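Long-range contacts in 6-phosphogluconate dehydrogenase (Decarboxylating) (Geobacter metallireducens, PDB 4E21), which probably catalyses the NADP-dependent oxidative decarboxylation of 6-phosphogluconate in the pentose phosphate pathway: residues B[49-54]-B[67-72]; B[25-30]-B[86-91]. One frame throughout, in Å; residues are numbered along the deposited sequence.

Interaction 1: B[49-54]-B[67-72]; sequences VVYDLN and AGARSI
Tyr51 meets the backbone of 69-72 because its CG stands anti to the backbone N (chi1 174°), which carries the phenol ring off the end of strand 47-51 and alongside the loop before helix 72-78. At the ring edge, in plane, lies the carbonyl of Ala69, with Tyr51 CD1 3.1 Å from Ala69 O. Over one face passes the peptide joining Ser71 to Ile72, Tyr51 CZ being 3.7 Å from Ile72 N. Tyr51 CE1 comes to 3.4 Å from Ser71 N. The opposite face is approached at its rim by Leu53 N of Tyr51's own segment. With an alanine here the edge contact to Ala69 O and the ring over the Ser71-Ile72 peptide would be lost, which is likely to open a gap between strand 47-51 and residues 69-72.

Further back, Val50 N donates to Ala67 O at 3.0 Å with an N-H...O angle of 159°, the donor tilted 22° from the carbonyl plane. Val49 CA lies 3.5 Å from the same oxygen, a CA-H...O contact, while Val49 CG2 packs on Ala67 CB at 4.2 Å. Ser71 OG turns instead to Glu74 N as the N-cap of helix 72-78, and Phe75 of that helix touches Val49, Tyr51 and Ala69. Parallel strands ordered 47-51, 24-28, 84-87 and joined through helices fit a Rossmann-type, probably dinucleotide-binding domain, whose connection toward strand 84-87 packs here against strand 47-51.

Interaction 2: B[25-30]-B[86-91]; sequences IGMIGL and WLMVPA
Gly26 and Ile28 are joined to Trp86 and Met88 by three backbone hydrogen bonds in the parallel pattern. Trp86 N donates to Gly26 O at 2.8 Å, Ile28 N to Trp86 O at 2.8 Å and Met88 N to Ile28 O at 2.9 Å. All three are nearly straight, the first with an N-H...O angle of 176°, and they pair Met27 with Trp86 and Ile28 with Leu87.

Apolar packing divides between the two faces of the sheet. On one, selenomethionine Met27 makes a Met-aromatic contact: its SE sits 4.3 Å from the centroid of the Trp86 five-membered ring, 51° off the normal, hence oblique. With CG anti to the backbone N (chi1 174°) and a bend at chi2, the Met27 chain brings SE to Trp86, and helix 32-43 covers this face through Val38 and Met37. On the other, Ile28 and Leu87 lie side by side with CD1 of the former 3.9 Å from CD2 of the latter, and Met97 and Met101 of helix 94-101 pack on Ile28.

Beyond the paired strands, Gly29 CA lies 3.6 Å from Met88 O. A CB on Gly29 would clash with that oxygen, and the backbone angles of Gly29 (positive phi) by themselves call for glycine. Water 1 donates to Met88 O at 3.0 Å and only weakly to Gly29 O. Directional bonds thus set the register, apolar side chains fill both faces, and the lack of a side chain at Gly29 lets the two chains stay close just past the strand ends.

How the interactions relate
Both contacts are mainly buried and belong to one sheet, in which strand 24-28 lies between 47-51 and 84-87. Interaction 2 joins two adjacent parallel strands, whereas interaction 1 ties the outermost strand within this chain to a loop, with Arg70 exposed. Their chemistry follows: regular backbone bonding with aliphatic and Met-aromatic packing inward, one cross-segment hydrogen bond and a ring against backbone at the margin. Val49 O and Met27 N, 2.9 Å apart in a probable hydrogen bond, couple them. So do Asp52 OD2 and Leu30 N at 2.7 Å, close to Gly29 of a possible GxGxxG motif, consistent with a dinucleotide-binding site there.

Interaction 1: B[49-54]-B[67-72]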
loop_
_atom_site.group_PDB
_atom_site.type_symbol
_atom_site.label_atom_id
_atom_site.label_comp_id
_atom_site.label_asym_id
_atom_site.label_seq_id
_atom_site.Cartn_x
_atom_site.Cartn_y
_atom_site.Cartn_z
ATOM N N VAL B 49 -16.322 21.043 -39.802
ATOM C CA VAL B 49 -17.640 21.593 -39.567
ATOM C C VAL B 49 -17.886 21.236 -38.131
ATOM O O VAL B 49 -17.666 20.094 -37.754
ATOM C CB VAL B 49 -18.738 20.911 -40.434
ATOM C CG1 VAL B 49 -20.129 21.342 -39.970
ATOM C CG2 VAL B 49 -18.528 21.186 -41.907
ATOM N N VAL B 50 -18.333 22.194 -37.326
ATOM C CA VAL B 50 -18.485 21.945 -35.901
ATOM C C VAL B 50 -19.909 22.146 -35.430
ATOM O O VAL B 50 -20.732 22.749 -36.119
ATOM C CB VAL B 50 -17.533 22.817 -35.054
ATOM C CG1 VAL B 50 -16.152 22.786 -35.659
ATOM C CG2 VAL B 50 -18.058 24.255 -34.960
ATOM N N TYR B 51 -20.189 21.636 -34.239
ATOM C CA TYR B 51 -21.515 21.739 -33.677
ATOM C C TYR B 51 -21.489 21.494 -32.166
ATOM O O TYR B 51 -20.709 20.677 -31.666
ATOM C CB TYR B 51 -22.472 20.756 -34.362
ATOM C CG TYR B 51 -23.821 20.733 -33.691
ATOM C CD1 TYR B 51 -24.701 21.804 -33.821
ATOM C CD2 TYR B 51 -24.196 19.668 -32.891
ATOM C CE1 TYR B 51 -25.931 21.797 -33.177
ATOM C CE2 TYR B 51 -25.418 19.645 -32.259
ATOM C CZ TYR B 51 -26.284 20.709 -32.399
ATOM O OH TYR B 51 -27.505 20.675 -31.757
ATOM N N ASP B 52 -22.355 22.194 -31.446
ATOM C CA ASP B 52 -22.471 22.010 -30.013
ATOM C C ASP B 52 -23.867 22.428 -29.543
ATOM O O ASP B 52 -24.410 23.439 -29.998
ATOM C CB ASP B 52 -21.376 22.811 -29.283
ATOM C CG ASP B 52 -21.161 22.343 -27.847
ATOM O OD1 ASP B 52 -22.046 22.563 -26.988
ATOM O OD2 ASP B 52 -20.089 21.767 -27.571
ATOM N N LEU B 53 -24.440 21.643 -28.633
ATOM C CA LEU B 53 -25.745 21.959 -28.058
ATOM C C LEU B 53 -25.767 23.397 -27.538
ATOM O O LEU B 53 -26.827 24.025 -27.479
ATOM C CB LEU B 53 -26.073 20.992 -26.921
ATOM C CG LEU B 53 -27.454 20.326 -26.930
ATOM C CD1 LEU B 53 -28.581 21.372 -27.000
ATOM C CD2 LEU B 53 -27.562 19.310 -28.080
ATOM N N ASN B 54 -24.590 23.908 -27.169
ATOM C CA ASN B 54 -24.429 25.284 -26.685
ATOM C C ASN B 54 -24.022 26.256 -27.807
ATOM O O ASN B 54 -22.881 26.249 -28.286
ATOM C CB ASN B 54 -23.438 25.326 -25.509
ATOM C CG ASN B 54 -23.235 26.728 -24.952
ATOM O OD1 ASN B 54 -22.933 27.664 -25.690
ATOM N ND2 ASN B 54 -23.373 26.870 -23.636
ATOM N N ALA B 67 -16.631 26.614 -40.111
ATOM C CA ALA B 67 -18.022 26.325 -40.472
ATOM C C ALA B 67 -18.790 25.769 -39.279
ATOM O O ALA B 67 -18.306 24.876 -38.589
ATOM C CB ALA B 67 -18.091 25.362 -41.651
ATOM N N GLY B 68 -19.978 26.313 -39.032
ATOM C CA GLY B 68 -20.805 25.859 -37.935
ATOM C C GLY B 68 -22.052 25.142 -38.413
ATOM O O GLY B 68 -22.204 24.825 -39.592
ATOM N N ALA B 69 -22.951 24.887 -37.476
ATOM C CA ALA B 69 -24.204 24.227 -37.755
ATOM C C ALA B 69 -25.085 24.483 -36.546
ATOM O O ALA B 69 -24.600 24.468 -35.407
ATOM C CB ALA B 69 -23.987 22.749 -37.952
ATOM N N ARG B 70 -26.371 24.745 -36.781
ATOM C CA ARG B 70 -27.270 25.060 -35.671
ATOM C C ARG B 70 -28.148 23.905 -35.242
ATOM O O ARG B 70 -29.006 24.061 -34.380
ATOM C CB ARG B 70 -28.132 26.289 -35.963
ATOM C CG ARG B 70 -28.300 26.600 -37.429
ATOM C CD ARG B 70 -27.321 27.686 -37.872
ATOM N NE ARG B 70 -27.517 28.015 -39.285
ATOM C CZ ARG B 70 -26.592 27.857 -40.231
ATOM N NH1 ARG B 70 -25.379 27.396 -39.909
ATOM N NH2 ARG B 70 -26.871 28.178 -41.495
ATOM N N SER B 71 -27.926 22.738 -35.824
ATOM C CA SER B 71 -28.684 21.571 -35.418
ATOM C C SER B 71 -27.934 20.340 -35.854
ATOM O O SER B 71 -27.117 20.395 -36.765
ATOM C CB SER B 71 -30.069 21.577 -36.074
ATOM O OG SER B 71 -29.972 21.406 -37.482
ATOM N N ILE B 72 -28.218 19.221 -35.215
ATOM C CA ILE B 72 -27.648 17.977 -35.686
ATOM C C ILE B 72 -27.953 17.786 -37.182
ATOM O O ILE B 72 -27.101 17.302 -37.942
ATOM C CB ILE B 72 -28.131 16.774 -34.854
ATOM C CG1 ILE B 72 -27.318 15.540 -35.237
ATOM C CG2 ILE B 72 -29.643 16.575 -34.978
ATOM C CD1 ILE B 72 -25.819 15.722 -34.915
#

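Interaction 2: B[25-30]-B[86-91]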
loop_
_atom_site.group_PDB
_atom_site.type_symbol
_atom_site.label_atom_id
_atom_site.label_comp_id
_atom_site.label_asym_id
_atom_site.label_seq_id
_atom_site.Cartn_x
_atom_site.Cartn_y
_atom_site.Cartn_z
ATOM N N ILE B 25 -13.926 16.904 -41.670
ATOM C CA ILE B 25 -14.144 16.288 -40.382
ATOM C C ILE B 25 -15.209 17.103 -39.676
ATOM O O ILE B 25 -15.096 18.328 -39.575
ATOM C CB ILE B 25 -12.844 16.324 -39.512
ATOM C CG1 ILE B 25 -11.766 15.395 -40.075
ATOM C CG2 ILE B 25 -13.130 15.963 -38.072
ATOM C CD1 ILE B 25 -10.965 16.002 -41.239
ATOM N N GLY B 26 -16.246 16.437 -39.190
ATOM C CA GLY B 26 -17.204 17.108 -38.341
ATOM C C GLY B 26 -16.768 16.889 -36.907
ATOM O O GLY B 26 -16.288 15.808 -36.561
HETATM N N MSE B 27 -16.935 17.908 -36.071
HETATM C CA MSE B 27 -16.550 17.826 -34.669
HETATM C C MSE B 27 -17.744 18.224 -33.833
HETATM O O MSE B 27 -18.299 19.309 -34.022
HETATM C CB MSE B 27 -15.395 18.780 -34.401
HETATM C CG MSE B 27 -14.966 18.921 -32.945
HETATM SE SE MSE B 27 -14.108 17.322 -32.235
HETATM C CE MSE B 27 -15.516 16.875 -31.039
ATOM N N ILE B 28 -18.160 17.352 -32.923
ATOM C CA ILE B 28 -19.230 17.710 -31.999
ATOM C C ILE B 28 -18.664 17.792 -30.599
ATOM O O ILE B 28 -17.987 16.866 -30.154
ATOM C CB ILE B 28 -20.361 16.662 -31.966
ATOM C CG1 ILE B 28 -21.060 16.555 -33.318
ATOM C CG2 ILE B 28 -21.357 16.993 -30.864
ATOM C CD1 ILE B 28 -22.130 15.450 -33.350
ATOM N N GLY B 29 -18.970 18.872 -29.886
ATOM C CA GLY B 29 -18.405 19.091 -28.562
ATOM C C GLY B 29 -17.280 20.099 -28.681
ATOM O O GLY B 29 -16.168 19.761 -29.103
ATOM N N LEU B 30 -17.579 21.345 -28.323
ATOM C CA LEU B 30 -16.698 22.457 -28.652
ATOM C C LEU B 30 -16.151 23.104 -27.392
ATOM O O LEU B 30 -15.998 24.326 -27.325
ATOM C CB LEU B 30 -17.434 23.493 -29.506
ATOM C CG LEU B 30 -17.978 23.042 -30.859
ATOM C CD1 LEU B 30 -18.377 24.263 -31.644
ATOM C CD2 LEU B 30 -16.944 22.236 -31.632
ATOM N N TRP B 86 -16.228 13.291 -35.326
ATOM C CA TRP B 86 -15.479 13.193 -34.072
ATOM C C TRP B 86 -16.299 13.728 -32.894
ATOM O O TRP B 86 -16.844 14.836 -32.967
ATOM C CB TRP B 86 -14.176 13.972 -34.201
ATOM C CG TRP B 86 -13.132 13.637 -33.179
ATOM C CD1 TRP B 86 -13.182 13.899 -31.834
ATOM C CD2 TRP B 86 -11.861 13.013 -33.417
ATOM N NE1 TRP B 86 -12.025 13.475 -31.227
ATOM C CE2 TRP B 86 -11.202 12.922 -32.172
ATOM C CE3 TRP B 86 -11.224 12.508 -34.558
ATOM C CZ2 TRP B 86 -9.940 12.347 -32.038
ATOM C CZ3 TRP B 86 -9.972 11.950 -34.428
ATOM C CH2 TRP B 86 -9.341 11.872 -33.175
ATOM N N LEU B 87 -16.421 12.932 -31.827
ATOM C CA LEU B 87 -17.112 13.370 -30.609
ATOM C C LEU B 87 -16.102 13.742 -29.519
ATOM O O LEU B 87 -15.191 12.971 -29.229
ATOM C CB LEU B 87 -18.071 12.296 -30.075
ATOM C CG LEU B 87 -19.117 11.663 -31.011
ATOM C CD1 LEU B 87 -19.897 10.572 -30.298
ATOM C CD2 LEU B 87 -20.095 12.699 -31.555
HETATM N N MSE B 88 -16.260 14.933 -28.946
HETATM C CA MSE B 88 -15.536 15.360 -27.748
HETATM C C MSE B 88 -16.565 15.884 -26.750
HETATM O O MSE B 88 -16.476 17.024 -26.290
HETATM C CB MSE B 88 -14.512 16.466 -28.038
HETATM C CG MSE B 88 -13.180 16.011 -28.611
HETATM SE SE MSE B 88 -12.443 14.404 -27.759
HETATM C CE MSE B 88 -10.575 14.825 -27.802
ATOM N N VAL B 89 -17.553 15.049 -26.443
ATOM C CA VAL B 89 -18.565 15.386 -25.448
ATOM C C VAL B 89 -18.309 14.638 -24.127
ATOM O O VAL B 89 -17.487 13.721 -24.075
ATOM C CB VAL B 89 -19.985 15.068 -25.975
ATOM C CG1 VAL B 89 -20.269 15.869 -27.224
ATOM C CG2 VAL B 89 -20.141 13.590 -26.274
ATOM N N PRO B 90 -18.989 15.053 -23.045
ATOM C CA PRO B 90 -18.958 14.260 -21.815
ATOM C C PRO B 90 -19.338 12.810 -22.056
ATOM O O PRO B 90 -20.140 12.514 -22.947
ATOM C CB PRO B 90 -20.004 14.951 -20.940
ATOM C CG PRO B 90 -19.864 16.391 -21.310
ATOM C CD PRO B 90 -19.561 16.394 -22.810
ATOM N N ALA B 91 -18.751 11.915 -21.269
ATOM C CA ALA B 91 -18.988 10.487 -21.401
ATOM C C ALA B 91 -20.471 10.178 -21.297
ATOM O O ALA B 91 -20.987 9.257 -21.954
ATOM C CB ALA B 91 -18.210 9.718 -20.322
HETATM O O HOH W 1 -14.798 19.542 -26.031
#